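Local coordinates for Alr4995 protein (Nostoc sp., PDB 6LRF), which probably hydrolyses arginine to ornithine through a dihydrolase domain and converts ornithine to proline through a cyclodeaminase domain, in one bifunctional chain, at residues K98-F101 against G105-V108. Residues are numbered along the deposited sequence; the frame is centred on the assembly and turned at random.
Sequences KEWF and GYTV
Phe-101 and Tyr-106 meet as an offset edge-to-face aromatic pair: the planes stand at 88°, and the edge of the Phe-101 ring is directed at the Tyr-106 face. The ring centroids lie 6.0 Å apart, and CD1 of Phe-101 approaches CD1 of Tyr-106 to 4.0 Å. The backbone ties the same two residues together, because Tyr-106 N donates to Phe-101 O over 3.2 Å with an N-H...O angle of 156°. That oxygen also lies in the plane of the tyrosine ring at its edge, 3.3 Å from Tyr-106 CD1. This is the 6→1 bond of a Schellman motif, with Gly-105 at positive phi as its C-prime residue; the motif ends helix 93-103 and turns the chain into strand 107-109, an outer strand of a small mixed sheet within the region related to dimethylarginine dimethylhydrolases, which probably carries the dihydrolase activity. The CG of Tyr-106 is anti to its carbonyl carbon (chi1 -66°), turning the ring back toward the helix, where CE1 comes 3.8 Å from Trp-100 CZ3, the two rings meeting obliquely, while its hydroxyl hydrogen-bonds Val-269 O. Replacing Tyr-106 with an alanine would probably leave the Phe-101 edge without its aromatic face and Val-269 O without the hydroxyl. Two residues on, the CB of Val-108 points toward the helix and CG2 makes the touch, 3.7 Å from Phe-101 CB. Phe-101, Tyr-106 and Val-108 all touch Val-80 of the adjacent strand 79-82.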
ATOM      1  N   LYS B  98      49.520   0.572  34.565  1.00 20.81           N
ATOM      2  CA  LYS B  98      49.752  -0.161  35.802  1.00 26.05           C
ATOM      3  C   LYS B  98      51.033   0.323  36.515  1.00 28.76           C
ATOM      4  O   LYS B  98      51.064   0.494  37.750  1.00 25.88           O
ATOM      5  CB  LYS B  98      49.836  -1.663  35.518  1.00 22.27           C
ATOM      6  CG  LYS B  98      50.052  -2.476  36.755  1.00 27.49           C
ATOM      7  CD  LYS B  98      50.135  -3.953  36.456  1.00 28.85           C
ATOM      8  CE  LYS B  98      50.055  -4.720  37.760  1.00 34.08           C
ATOM      9  NZ  LYS B  98      50.260  -6.180  37.574  1.00 44.20           N
ATOM     10  N   GLU B  99      52.079   0.553  35.722  1.00 28.35           N
ATOM     11  CA  GLU B  99      53.348   1.055  36.248  1.00 29.30           C
ATOM     12  C   GLU B  99      53.146   2.394  36.938  1.00 28.90           C
ATOM     13  O   GLU B  99      53.649   2.610  38.031  1.00 25.62           O
ATOM     14  CB  GLU B  99      54.388   1.212  35.143  1.00 28.01           C
ATOM     15  CG  GLU B  99      55.774   1.566  35.672  1.00 33.97           C
ATOM     16  CD  GLU B  99      56.791   1.737  34.554  1.00 46.47           C
ATOM     17  OE1 GLU B  99      56.622   2.682  33.740  1.00 44.29           O
ATOM     18  OE2 GLU B  99      57.733   0.900  34.466  1.00 52.40           O
ATOM     19  N   TRP B 100      52.413   3.298  36.304  1.00 23.23           N
ATOM     20  CA  TRP B 100      52.181   4.583  36.937  1.00 24.66           C
ATOM     21  C   TRP B 100      51.434   4.407  38.264  1.00 25.91           C
ATOM     22  O   TRP B 100      51.811   4.996  39.271  1.00 26.75           O
ATOM     23  CB  TRP B 100      51.414   5.543  36.021  1.00 24.43           C
ATOM     24  CG  TRP B 100      51.371   6.918  36.631  1.00 27.49           C
ATOM     25  CD1 TRP B 100      52.262   7.947  36.422  1.00 27.81           C
ATOM     26  CD2 TRP B 100      50.418   7.402  37.586  1.00 26.11           C
ATOM     27  NE1 TRP B 100      51.904   9.038  37.176  1.00 26.48           N
ATOM     28  CE2 TRP B 100      50.782   8.731  37.903  1.00 25.83           C
ATOM     29  CE3 TRP B 100      49.297   6.842  38.205  1.00 25.08           C
ATOM     30  CZ2 TRP B 100      50.060   9.507  38.811  1.00 29.16           C
ATOM     31  CZ3 TRP B 100      48.581   7.614  39.106  1.00 29.63           C
ATOM     32  CH2 TRP B 100      48.965   8.934  39.399  1.00 27.09           C
ATOM     33  N   PHE B 101      50.387   3.593  38.271  1.00 26.75           N
ATOM     34  CA  PHE B 101      49.562   3.461  39.467  1.00 24.32           C
ATOM     35  C   PHE B 101      50.377   2.902  40.632  1.00 29.32           C
ATOM     36  O   PHE B 101      50.342   3.450  41.744  1.00 25.46           O
ATOM     37  CB  PHE B 101      48.341   2.570  39.204  1.00 19.40           C
ATOM     38  CG  PHE B 101      47.230   3.257  38.445  1.00 19.98           C
ATOM     39  CD1 PHE B 101      46.730   4.481  38.877  1.00 22.57           C
ATOM     40  CD2 PHE B 101      46.678   2.670  37.309  1.00 23.05           C
ATOM     41  CE1 PHE B 101      45.713   5.117  38.196  1.00 23.32           C
ATOM     42  CE2 PHE B 101      45.649   3.309  36.613  1.00 22.01           C
ATOM     43  CZ  PHE B 101      45.169   4.525  37.056  1.00 20.93           C
ATOM     44  N   GLY B 105      51.741   4.494  44.580  1.00 21.45           N
ATOM     45  CA  GLY B 105      51.250   3.996  45.853  1.00 24.71           C
ATOM     46  C   GLY B 105      49.903   3.280  45.871  1.00 28.42           C
ATOM     47  O   GLY B 105      49.468   2.779  46.913  1.00 27.75           O
ATOM     48  N   TYR B 106      49.245   3.207  44.726  1.00 22.73           N
ATOM     49  CA  TYR B 106      47.905   2.631  44.691  1.00 26.44           C
ATOM     50  C   TYR B 106      47.905   1.128  44.815  1.00 23.27           C
ATOM     51  O   TYR B 106      48.822   0.447  44.377  1.00 25.14           O
ATOM     52  CB  TYR B 106      47.175   3.041  43.411  1.00 23.20           C
ATOM     53  CG  TYR B 106      46.911   4.522  43.360  1.00 23.03           C
ATOM     54  CD1 TYR B 106      47.768   5.373  42.677  1.00 21.72           C
ATOM     55  CD2 TYR B 106      45.819   5.075  44.028  1.00 21.65           C
ATOM     56  CE1 TYR B 106      47.542   6.741  42.636  1.00 24.77           C
ATOM     57  CE2 TYR B 106      45.585   6.447  44.003  1.00 26.90           C
ATOM     58  CZ  TYR B 106      46.446   7.273  43.299  1.00 26.64           C
ATOM     59  OH  TYR B 106      46.218   8.625  43.263  1.00 26.96           O
ATOM     60  N   THR B 107      46.849   0.612  45.429  1.00 27.60           N
ATOM     61  CA  THR B 107      46.595  -0.820  45.444  1.00 26.08           C
ATOM     62  C   THR B 107      45.815  -1.148  44.164  1.00 26.56           C
ATOM     63  O   THR B 107      44.683  -0.694  43.986  1.00 23.81           O
ATOM     64  CB  THR B 107      45.819  -1.225  46.713  1.00 27.97           C
ATOM     65  OG1 THR B 107      46.543  -0.772  47.862  1.00 31.15           O
ATOM     66  CG2 THR B 107      45.600  -2.729  46.798  1.00 23.14           C
ATOM     67  N   VAL B 108      46.441  -1.918  43.274  1.00 24.14           N
ATOM     68  CA  VAL B 108      45.937  -2.140  41.925  1.00 24.22           C
ATOM     69  C   VAL B 108      45.234  -3.488  41.813  1.00 29.98           C
ATOM     70  O   VAL B 108      45.820  -4.541  42.079  1.00 23.87           O
ATOM     71  CB  VAL B 108      47.071  -2.071  40.879  1.00 25.83           C
ATOM     72  CG1 VAL B 108      46.545  -2.415  39.498  1.00 30.22           C
ATOM     73  CG2 VAL B 108      47.712  -0.687  40.866  1.00 26.10           C
TER